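Local coordinates for Asp/Glu-specific dipeptidyl-peptidase (Flavobacterium psychrophilum, PDB 5JXF), which removes dipeptides from the N-terminus of oligopeptides as a serine peptidase of family S46, cutting strictly after aspartate or glutamate, at residues D227-P232 and N677-W682; C650-N655 and R697-D702. One frame throughout, in Å; residues are numbered along the deposited sequence.

The two contacts bring four segments of the S46 peptidase together around one part of the active-site region, and along the chain they cross. From the N terminus, 227-232 comes first, in the loop after helix 224-227. The chain then runs through the long helices to strand 648-653, which carries 650-655, and returns through 677-682 at the end of strand 673-680. Here interaction 1 closes a loop of more than 440 residues; interaction 2 closes a much shorter one when 697-702 pairs with 650-655. Strands 673-680 and 698-702 are neighbours in one antiparallel sheet, so Phe678 and Asp679, which line the dipeptide pocket, lie directly against strand 698-702.

Interaction 1: residues D227-P232 and N677-W682; sequences DNWVWP and NFDRVW. With ARG (arginine), chain E; ASP (aspartic acid), chain F.
Asp679 meets the loop at Trp229 N and, together with the Asn228 side chain, holds the amino group of the bound dipeptide. Trp229 N donates to Asp679 OD2 (2.9 Å), an oxygen that also forms a salt bridge with Arg233 but is less surely placed, leaving the bond's detail doubtful. Asp679 OD1 lies over one face of the indole, toward its rim, 3.2 Å from Trp229 CE3, with carboxylate and ring planes 55° apart. The ligand arginine N sits over the same face, nearer the middle of the ring, and donates to Asp679 OD1 (2.9 Å) and to Asn228 OD1, modelled at a doubtfully short 2.5 Å. This pair of acceptors would favour a charged N-terminus, as expected of a dipeptidyl-peptidase.

With its CG beside the backbone N, Trp229 lies alongside Arg680, whose NH2 comes to the ring edge, 3.6 Å from CZ3; ring and guanidinium are 80° apart. A bend at chi3 (-87°) turns that guanidinium edge-on to the ligand aspartate: NE donates to OD2 and NH2 to OD1, each at 2.8 Å, consistent with a role in P1 specificity. Farther along, Trp229 CB meets the edge of the Trp682 ring, and Trp231 CB packs on Val681 CG1 (3.5 Å).

Helix 328-357 flanks the site, its Asn343 binding Trp229 NE1 and Asn228 ND2, while strands 698-702 and 648-653 lie against Phe678 and Trp231.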
ATOM      1  N   ASP A 227      -4.183  -7.772  -5.690  1.00 46.92           N
ATOM      2  CA  ASP A 227      -3.957  -6.856  -6.804  1.00 44.27           C
ATOM      3  C   ASP A 227      -5.180  -6.570  -7.710  1.00 48.62           C
ATOM      4  O   ASP A 227      -5.091  -5.757  -8.630  1.00 47.19           O
ATOM      5  CB  ASP A 227      -2.820  -7.398  -7.674  1.00 49.40           C
ATOM      6  CG  ASP A 227      -1.443  -7.132  -7.058  1.00 54.08           C
ATOM      7  OD1 ASP A 227      -1.416  -6.742  -5.883  1.00 57.92           O
ATOM      8  OD2 ASP A 227      -0.409  -7.325  -7.739  1.00 60.43           O
ATOM      9  N   ASN A 228      -6.297  -7.245  -7.481  1.00 46.54           N
ATOM     10  CA  ASN A 228      -7.510  -6.972  -8.275  1.00 44.06           C
ATOM     11  C   ASN A 228      -7.948  -5.518  -8.108  1.00 45.66           C
ATOM     12  O   ASN A 228      -7.935  -4.990  -6.994  1.00 47.25           O
ATOM     13  CB  ASN A 228      -8.637  -7.903  -7.861  1.00 42.90           C
ATOM     14  CG  ASN A 228      -9.777  -7.949  -8.897  1.00 44.93           C
ATOM     15  OD1 ASN A 228      -9.571  -7.705 -10.095  1.00 42.44           O
ATOM     16  ND2 ASN A 228     -10.973  -8.250  -8.428  1.00 42.60           N
ATOM     17  N   TRP A 229      -8.314  -4.878  -9.220  1.00 45.53           N
ATOM     18  CA  TRP A 229      -8.668  -3.444  -9.260  1.00 47.36           C
ATOM     19  C   TRP A 229      -7.521  -2.510  -8.834  1.00 45.08           C
ATOM     20  O   TRP A 229      -7.771  -1.376  -8.473  1.00 50.72           O
ATOM     21  CB  TRP A 229      -9.887  -3.125  -8.384  1.00 42.89           C
ATOM     22  CG  TRP A 229     -11.082  -3.958  -8.660  1.00 58.67           C
ATOM     23  CD1 TRP A 229     -11.508  -5.038  -7.948  1.00 58.56           C
ATOM     24  CD2 TRP A 229     -12.022  -3.782  -9.723  1.00 46.05           C
ATOM     25  NE1 TRP A 229     -12.654  -5.549  -8.499  1.00 51.27           N
ATOM     26  CE2 TRP A 229     -12.996  -4.794  -9.588  1.00 46.34           C
ATOM     27  CE3 TRP A 229     -12.139  -2.862 -10.771  1.00 46.82           C
ATOM     28  CZ2 TRP A 229     -14.069  -4.929 -10.483  1.00 45.46           C
ATOM     29  CZ3 TRP A 229     -13.219  -2.990 -11.658  1.00 53.06           C
ATOM     30  CH2 TRP A 229     -14.169  -4.015 -11.501  1.00 46.67           C
ATOM     31  N   VAL A 230      -6.281  -2.975  -8.895  1.00 42.86           N
ATOM     32  CA  VAL A 230      -5.152  -2.193  -8.378  1.00 43.88           C
ATOM     33  C   VAL A 230      -4.076  -1.919  -9.435  1.00 46.32           C
ATOM     34  O   VAL A 230      -3.691  -2.814 -10.182  1.00 47.04           O
ATOM     35  CB  VAL A 230      -4.487  -2.909  -7.180  1.00 48.10           C
ATOM     36  CG1 VAL A 230      -3.109  -2.325  -6.910  1.00 55.43           C
ATOM     37  CG2 VAL A 230      -5.364  -2.815  -5.921  1.00 51.02           C
ATOM     38  N   TRP A 231      -3.653  -0.663  -9.531  1.00 42.25           N
ATOM     39  CA  TRP A 231      -2.450  -0.272 -10.251  1.00 41.93           C
ATOM     40  C   TRP A 231      -1.389   0.198  -9.215  1.00 51.32           C
ATOM     41  O   TRP A 231      -1.747   0.820  -8.215  1.00 49.56           O
ATOM     42  CB  TRP A 231      -2.745   0.857 -11.231  1.00 51.48           C
ATOM     43  CG  TRP A 231      -1.537   1.286 -12.007  1.00 47.40           C
ATOM     44  CD1 TRP A 231      -0.775   2.400 -11.802  1.00 48.36           C
ATOM     45  CD2 TRP A 231      -0.960   0.600 -13.117  1.00 49.41           C
ATOM     46  NE1 TRP A 231       0.249   2.446 -12.716  1.00 46.05           N
ATOM     47  CE2 TRP A 231       0.161   1.349 -13.532  1.00 40.74           C
ATOM     48  CE3 TRP A 231      -1.283  -0.573 -13.804  1.00 38.95           C
ATOM     49  CZ2 TRP A 231       0.970   0.949 -14.585  1.00 40.10           C
ATOM     50  CZ3 TRP A 231      -0.475  -0.968 -14.844  1.00 41.69           C
ATOM     51  CH2 TRP A 231       0.635  -0.207 -15.230  1.00 44.07           C
ATOM     52  N   PRO A 232      -0.094  -0.093  -9.435  1.00 44.07           N
ATOM     53  CA  PRO A 232       0.594  -0.891 -10.459  1.00 42.53           C
ATOM     54  C   PRO A 232       0.169  -2.358 -10.462  1.00 44.44           C
ATOM     55  O   PRO A 232      -0.173  -2.938  -9.428  1.00 44.35           O
ATOM     56  CB  PRO A 232       2.065  -0.754 -10.079  1.00 44.72           C
ATOM     57  CG  PRO A 232       2.135   0.552  -9.341  1.00 47.46           C
ATOM     58  CD  PRO A 232       0.870   0.616  -8.566  1.00 51.85           C
ATOM     59  N   ASN A 677      -7.182  -5.104 -22.756  1.00 35.07           N
ATOM     60  CA  ASN A 677      -7.832  -4.534 -21.582  1.00 40.87           C
ATOM     61  C   ASN A 677      -8.272  -5.589 -20.592  1.00 39.51           C
ATOM     62  O   ASN A 677      -8.703  -6.667 -20.992  1.00 45.17           O
ATOM     63  CB  ASN A 677      -9.027  -3.692 -21.991  1.00 39.37           C
ATOM     64  CG  ASN A 677      -9.669  -2.994 -20.828  1.00 42.48           C
ATOM     65  OD1 ASN A 677      -9.113  -2.029 -20.297  1.00 43.30           O
ATOM     66  ND2 ASN A 677     -10.855  -3.465 -20.421  1.00 36.97           N
ATOM     67  N   PHE A 678      -8.154  -5.296 -19.294  1.00 38.05           N
ATOM     68  CA  PHE A 678      -8.579  -6.296 -18.319  1.00 31.42           C
ATOM     69  C   PHE A 678      -8.992  -5.798 -16.942  1.00 39.23           C
ATOM     70  O   PHE A 678      -9.517  -6.582 -16.154  1.00 41.23           O
ATOM     71  CB  PHE A 678      -7.499  -7.369 -18.170  1.00 31.68           C
ATOM     72  CG  PHE A 678      -6.299  -6.956 -17.338  1.00 41.15           C
ATOM     73  CD1 PHE A 678      -5.254  -6.231 -17.905  1.00 39.77           C
ATOM     74  CD2 PHE A 678      -6.182  -7.365 -16.011  1.00 47.93           C
ATOM     75  CE1 PHE A 678      -4.118  -5.895 -17.153  1.00 40.65           C
ATOM     76  CE2 PHE A 678      -5.048  -7.026 -15.236  1.00 48.38           C
ATOM     77  CZ  PHE A 678      -4.017  -6.294 -15.808  1.00 38.95           C
ATOM     78  N   ASP A 679      -8.827  -4.510 -16.654  1.00 34.34           N
ATOM     79  CA  ASP A 679      -9.265  -4.009 -15.365  1.00 34.56           C
ATOM     80  C   ASP A 679      -9.364  -2.499 -15.345  1.00 39.62           C
ATOM     81  O   ASP A 679      -9.094  -1.847 -16.348  1.00 38.48           O
ATOM     82  CB  ASP A 679      -8.293  -4.458 -14.257  1.00 47.27           C
ATOM     83  CG  ASP A 679      -9.008  -4.793 -12.955  1.00 47.71           C
ATOM     84  OD1 ASP A 679     -10.193  -4.429 -12.810  1.00 43.02           O
ATOM     85  OD2 ASP A 679      -8.385  -5.418 -12.071  1.00 44.97           O
ATOM     86  N   ARG A 680      -9.731  -1.959 -14.182  1.00 37.82           N
ATOM     87  CA  ARG A 680      -9.647  -0.529 -13.899  1.00 42.08           C
ATOM     88  C   ARG A 680      -8.836  -0.337 -12.635  1.00 43.53           C
ATOM     89  O   ARG A 680      -8.764  -1.245 -11.809  1.00 45.72           O
ATOM     90  CB  ARG A 680     -11.025   0.092 -13.697  1.00 41.28           C
ATOM     91  CG  ARG A 680     -11.855   0.295 -14.965  1.00 39.22           C
ATOM     92  CD  ARG A 680     -13.238   0.677 -14.563  1.00 41.33           C
ATOM     93  NE  ARG A 680     -14.043  -0.516 -14.335  1.00 47.87           N
ATOM     94  CZ  ARG A 680     -15.234  -0.512 -13.750  1.00 49.81           C
ATOM     95  NH1 ARG A 680     -15.732   0.627 -13.296  1.00 47.88           N
ATOM     96  NH2 ARG A 680     -15.915  -1.647 -13.609  1.00 49.44           N
ATOM     97  N   VAL A 681      -8.262   0.845 -12.460  1.00 43.88           N
ATOM     98  CA  VAL A 681      -7.478   1.120 -11.252  1.00 52.36           C
ATOM     99  C   VAL A 681      -8.399   1.426 -10.067  1.00 51.83           C
ATOM    100  O   VAL A 681      -9.558   1.829 -10.249  1.00 41.60           O
ATOM    101  CB  VAL A 681      -6.486   2.293 -11.461  1.00 44.64           C
ATOM    102  CG1 VAL A 681      -5.663   2.058 -12.698  1.00 35.55           C
ATOM    103  CG2 VAL A 681      -7.213   3.622 -11.565  1.00 44.86           C
ATOM    104  N   TRP A 682      -7.864   1.258  -8.853  1.00 49.01           N
ATOM    105  CA  TRP A 682      -8.655   1.370  -7.615  1.00 50.35           C
ATOM    106  C   TRP A 682      -9.468   2.645  -7.531  1.00 50.81           C
ATOM    107  O   TRP A 682     -10.657   2.622  -7.226  1.00 51.29           O
ATOM    108  CB  TRP A 682      -7.743   1.271  -6.391  1.00 52.63           C
ATOM    109  CG  TRP A 682      -8.481   1.231  -5.097  1.00 59.30           C
ATOM    110  CD1 TRP A 682      -8.384   2.124  -4.062  1.00 57.91           C
ATOM    111  CD2 TRP A 682      -9.436   0.244  -4.687  1.00 56.19           C
ATOM    112  NE1 TRP A 682      -9.222   1.754  -3.042  1.00 62.15           N
ATOM    113  CE2 TRP A 682      -9.878   0.602  -3.394  1.00 60.10           C
ATOM    114  CE3 TRP A 682      -9.955  -0.914  -5.286  1.00 46.25           C
ATOM    115  CZ2 TRP A 682     -10.819  -0.154  -2.687  1.00 62.38           C
ATOM    116  CZ3 TRP A 682     -10.897  -1.661  -4.582  1.00 48.47           C
ATOM    117  CH2 TRP A 682     -11.313  -1.281  -3.297  1.00 52.73           C
TER
HETATM  118  N   ARG E 801     -11.162  -7.030 -11.921  1.00 73.38           N
HETATM  119  CA  ARG E 801     -11.333  -7.724 -13.189  1.00 76.34           C
HETATM  120  C   ARG E 801     -12.664  -7.281 -13.809  1.00 82.31           C
HETATM  121  O   ARG E 801     -13.710  -7.410 -13.181  1.00 78.78           O
HETATM  122  CB  ARG E 801     -11.290  -9.244 -12.989  1.00 69.79           C
HETATM  123  CG  ARG E 801      -9.936  -9.782 -12.500  1.00 73.87           C
HETATM  124  CD  ARG E 801      -9.988 -11.287 -12.230  1.00 69.92           C
HETATM  125  NE  ARG E 801     -10.998 -11.623 -11.230  1.00 62.69           N
HETATM  126  CZ  ARG E 801     -10.759 -11.712  -9.918  1.00 68.93           C
HETATM  127  NH1 ARG E 801      -9.532 -11.502  -9.441  1.00 82.54           N
HETATM  128  NH2 ARG E 801     -11.746 -12.021  -9.078  1.00 60.08           N
HETATM  129  N   ASP F 802     -12.617  -6.732 -15.019  1.00 92.63           N
HETATM  130  CA  ASP F 802     -13.814  -6.185 -15.669  1.00106.35           C
HETATM  131  C   ASP F 802     -14.507  -7.141 -16.623  1.00100.90           C
HETATM  132  O   ASP F 802     -14.917  -6.751 -17.721  1.00102.92           O
HETATM  133  CB  ASP F 802     -13.467  -4.882 -16.411  1.00125.56           C
HETATM  134  CG  ASP F 802     -13.515  -3.654 -15.510  1.00138.94           C
HETATM  135  OD1 ASP F 802     -14.190  -3.707 -14.467  1.00134.15           O
HETATM  136  OD2 ASP F 802     -12.891  -2.624 -15.851  1.00159.74           O

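Interaction 2: residues C650-N655 and R697-D702; sequences CFIGTN and RNVMVD
Phe651 and Met700 face each other as a hydrogen-bonded pair in this antiparallel strand pairing, with Phe651 N donating to Met700 O (2.9 Å) and Met700 N to Phe651 O (2.8 Å). Gly653 and Asn698 form the next such pair, tighter from Asn698 N to Gly653 O (2.9 Å) than in reverse. Between them, in the non-hydrogen-bonded Ile652-Val699 pair, Ile652 CA makes a CA-H...O contact with Asn698 O.

The apolar packing is split between the two faces of the sheet. On one, Met700 CB lies over the Phe651 ring, a CH-pi contact 4.1 Å from the centroid. Bends at chi2 and chi3 fold the rest of Met700 back along the ring, so that SD makes an oblique Met-aromatic contact and CE reaches Phe651 CE2 at 3.5 Å. On the other face Ile652 CG2 lies beside Val699 CG2, 3.8 Å away.

Polar side chains close both ends. Asn655 ND2 donates to Asn698 OD1 (2.9 Å, 163° at the hydrogen); the amide planes stand 82° apart. The same ND2 also binds Thr280, while Asn698 ND2 is taken by Asn677. Thr654 CG2 rests on one face of the Arg697 guanidinium, which bonds to the carbonyls of Pro693, Lys593 and Gly594. At the other end a water donates to both Cys650 O and Asp702 OD2, which also forms a salt bridge with Arg704; Asp702 N-caps the following helix.

This is an interior pair of the antiparallel sheet: strand 601-608 borders strand 648-653, and strand 673-680, part of the dipeptide pocket, borders strand 698-702. The Val701 side chain comes within about 4 Å, nearest atoms, of that of Asp237, probably a charge-relay residue; helix 703-713 begins where this pairing ends.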
ATOM      1  N   CYS A 650       2.372  -4.421 -18.215  1.00 41.99           N
ATOM      2  CA  CYS A 650       1.053  -3.789 -18.271  1.00 42.63           C
ATOM      3  C   CYS A 650       1.207  -2.304 -18.532  1.00 45.58           C
ATOM      4  O   CYS A 650       2.291  -1.741 -18.339  1.00 41.03           O
ATOM      5  CB  CYS A 650       0.261  -3.984 -16.964  1.00 36.23           C
ATOM      6  SG  CYS A 650      -0.056  -5.686 -16.451  1.00 48.14           S
ATOM      7  N   PHE A 651       0.116  -1.678 -18.961  1.00 34.89           N
ATOM      8  CA  PHE A 651       0.043  -0.220 -19.003  1.00 37.54           C
ATOM      9  C   PHE A 651      -1.391   0.271 -18.809  1.00 40.48           C
ATOM     10  O   PHE A 651      -2.328  -0.528 -18.743  1.00 47.20           O
ATOM     11  CB  PHE A 651       0.647   0.339 -20.309  1.00 40.69           C
ATOM     12  CG  PHE A 651      -0.123  -0.014 -21.572  1.00 39.79           C
ATOM     13  CD1 PHE A 651       0.092  -1.215 -22.217  1.00 39.56           C
ATOM     14  CD2 PHE A 651      -1.015   0.889 -22.135  1.00 36.80           C
ATOM     15  CE1 PHE A 651      -0.597  -1.528 -23.397  1.00 46.17           C
ATOM     16  CE2 PHE A 651      -1.693   0.589 -23.311  1.00 40.68           C
ATOM     17  CZ  PHE A 651      -1.490  -0.621 -23.937  1.00 42.10           C
ATOM     18  N   ILE A 652      -1.553   1.586 -18.679  1.00 40.23           N
ATOM     19  CA  ILE A 652      -2.850   2.169 -18.364  1.00 37.03           C
ATOM     20  C   ILE A 652      -3.114   3.399 -19.220  1.00 41.65           C
ATOM     21  O   ILE A 652      -2.180   4.083 -19.620  1.00 41.83           O
ATOM     22  CB  ILE A 652      -2.974   2.592 -16.865  1.00 46.33           C
ATOM     23  CG1 ILE A 652      -1.725   3.358 -16.394  1.00 41.66           C
ATOM     24  CG2 ILE A 652      -3.171   1.385 -15.987  1.00 49.65           C
ATOM     25  CD1 ILE A 652      -1.880   4.007 -14.953  1.00 40.68           C
ATOM     26  N   GLY A 653      -4.387   3.678 -19.475  1.00 39.38           N
ATOM     27  CA  GLY A 653      -4.773   4.860 -20.213  1.00 44.10           C
ATOM     28  C   GLY A 653      -6.080   5.485 -19.771  1.00 44.08           C
ATOM     29  O   GLY A 653      -6.757   5.005 -18.863  1.00 48.03           O
ATOM     30  N   THR A 654      -6.439   6.576 -20.431  1.00 44.29           N
ATOM     31  CA  THR A 654      -7.638   7.309 -20.103  1.00 45.41           C
ATOM     32  C   THR A 654      -8.885   6.786 -20.842  1.00 47.84           C
ATOM     33  O   THR A 654      -9.823   7.528 -21.063  1.00 50.14           O
ATOM     34  CB  THR A 654      -7.460   8.795 -20.424  1.00 45.23           C
ATOM     35  OG1 THR A 654      -7.149   8.950 -21.814  1.00 48.21           O
ATOM     36  CG2 THR A 654      -6.310   9.372 -19.592  1.00 46.90           C
ATOM     37  N   ASN A 655      -8.896   5.511 -21.204  1.00 43.39           N
ATOM     38  CA  ASN A 655     -10.081   4.936 -21.837  1.00 45.97           C
ATOM     39  C   ASN A 655     -11.152   4.609 -20.802  1.00 48.59           C
ATOM     40  O   ASN A 655     -10.859   4.120 -19.723  1.00 53.85           O
ATOM     41  CB  ASN A 655      -9.723   3.670 -22.618  1.00 33.36           C
ATOM     42  CG  ASN A 655      -8.576   3.874 -23.571  1.00 52.60           C
ATOM     43  OD1 ASN A 655      -8.741   4.456 -24.638  1.00 59.83           O
ATOM     44  ND2 ASN A 655      -7.405   3.361 -23.206  1.00 49.83           N
ATOM     45  N   ARG A 697      -8.590   5.228 -14.939  1.00 38.31           N
ATOM     46  CA  ARG A 697      -7.718   4.638 -15.931  1.00 38.34           C
ATOM     47  C   ARG A 697      -8.121   3.200 -16.185  1.00 48.52           C
ATOM     48  O   ARG A 697      -8.608   2.513 -15.291  1.00 42.99           O
ATOM     49  CB  ARG A 697      -6.236   4.674 -15.487  1.00 41.24           C
ATOM     50  CG  ARG A 697      -5.655   6.045 -15.237  1.00 40.10           C
ATOM     51  CD  ARG A 697      -5.416   6.827 -16.528  1.00 50.01           C
ATOM     52  NE  ARG A 697      -4.742   8.108 -16.281  1.00 49.64           N
ATOM     53  CZ  ARG A 697      -5.378   9.227 -15.942  1.00 47.89           C
ATOM     54  NH1 ARG A 697      -6.708   9.232 -15.795  1.00 43.18           N
ATOM     55  NH2 ARG A 697      -4.688  10.342 -15.736  1.00 44.32           N
ATOM     56  N   ASN A 698      -7.886   2.720 -17.402  1.00 45.31           N
ATOM     57  CA  ASN A 698      -8.093   1.308 -17.646  1.00 37.38           C
ATOM     58  C   ASN A 698      -6.742   0.613 -17.640  1.00 40.89           C
ATOM     59  O   ASN A 698      -5.723   1.243 -17.929  1.00 40.19           O
ATOM     60  CB  ASN A 698      -8.856   1.077 -18.968  1.00 37.51           C
ATOM     61  CG  ASN A 698      -7.994   1.324 -20.213  1.00 41.89           C
ATOM     62  OD1 ASN A 698      -7.448   2.421 -20.415  1.00 42.55           O
ATOM     63  ND2 ASN A 698      -7.869   0.297 -21.049  1.00 38.83           N
ATOM     64  N   VAL A 699      -6.729  -0.666 -17.279  1.00 39.15           N
ATOM     65  CA  VAL A 699      -5.492  -1.437 -17.232  1.00 42.86           C
ATOM     66  C   VAL A 699      -5.461  -2.471 -18.351  1.00 40.91           C
ATOM     67  O   VAL A 699      -6.420  -3.233 -18.532  1.00 41.36           O
ATOM     68  CB  VAL A 699      -5.325  -2.134 -15.877  1.00 46.04           C
ATOM     69  CG1 VAL A 699      -3.862  -2.620 -15.663  1.00 35.03           C
ATOM     70  CG2 VAL A 699      -5.718  -1.164 -14.770  1.00 47.05           C
ATOM     71  N   MET A 700      -4.344  -2.489 -19.078  1.00 38.24           N
ATOM     72  CA  MET A 700      -4.121  -3.339 -20.255  1.00 32.68           C
ATOM     73  C   MET A 700      -2.885  -4.195 -20.136  1.00 39.76           C
ATOM     74  O   MET A 700      -1.845  -3.745 -19.639  1.00 35.57           O
ATOM     75  CB  MET A 700      -4.003  -2.474 -21.514  1.00 31.62           C
ATOM     76  CG  MET A 700      -5.311  -1.856 -21.997  1.00 30.98           C
ATOM     77  SD  MET A 700      -5.135  -0.204 -22.738  1.00 45.44           S
ATOM     78  CE  MET A 700      -4.608   0.746 -21.292  1.00 55.64           C
ATOM     79  N   VAL A 701      -2.972  -5.441 -20.581  1.00 43.64           N
ATOM     80  CA  VAL A 701      -1.751  -6.228 -20.712  1.00 35.93           C
ATOM     81  C   VAL A 701      -1.041  -5.751 -21.966  1.00 41.65           C
ATOM     82  O   VAL A 701      -1.663  -5.634 -23.022  1.00 36.05           O
ATOM     83  CB  VAL A 701      -1.994  -7.756 -20.820  1.00 48.46           C
ATOM     84  CG1 VAL A 701      -0.683  -8.504 -20.547  1.00 36.78           C
ATOM     85  CG2 VAL A 701      -3.091  -8.232 -19.883  1.00 50.58           C
ATOM     86  N   ASP A 702       0.255  -5.473 -21.849  1.00 38.80           N
ATOM     87  CA  ASP A 702       1.097  -5.128 -22.994  1.00 39.88           C
ATOM     88  C   ASP A 702       1.202  -6.335 -23.934  1.00 35.93           C
ATOM     89  O   ASP A 702       1.490  -7.430 -23.458  1.00 39.36           O
ATOM     90  CB  ASP A 702       2.492  -4.694 -22.474  1.00 38.61           C
ATOM     91  CG  ASP A 702       3.309  -3.978 -23.517  1.00 48.35           C
ATOM     92  OD1 ASP A 702       3.551  -4.571 -24.599  1.00 50.68           O
ATOM     93  OD2 ASP A 702       3.684  -2.810 -23.257  1.00 47.26           O
TER
HETATM   94  O   HOH W   1       3.841  -1.213 -21.081  1.00 51.70           O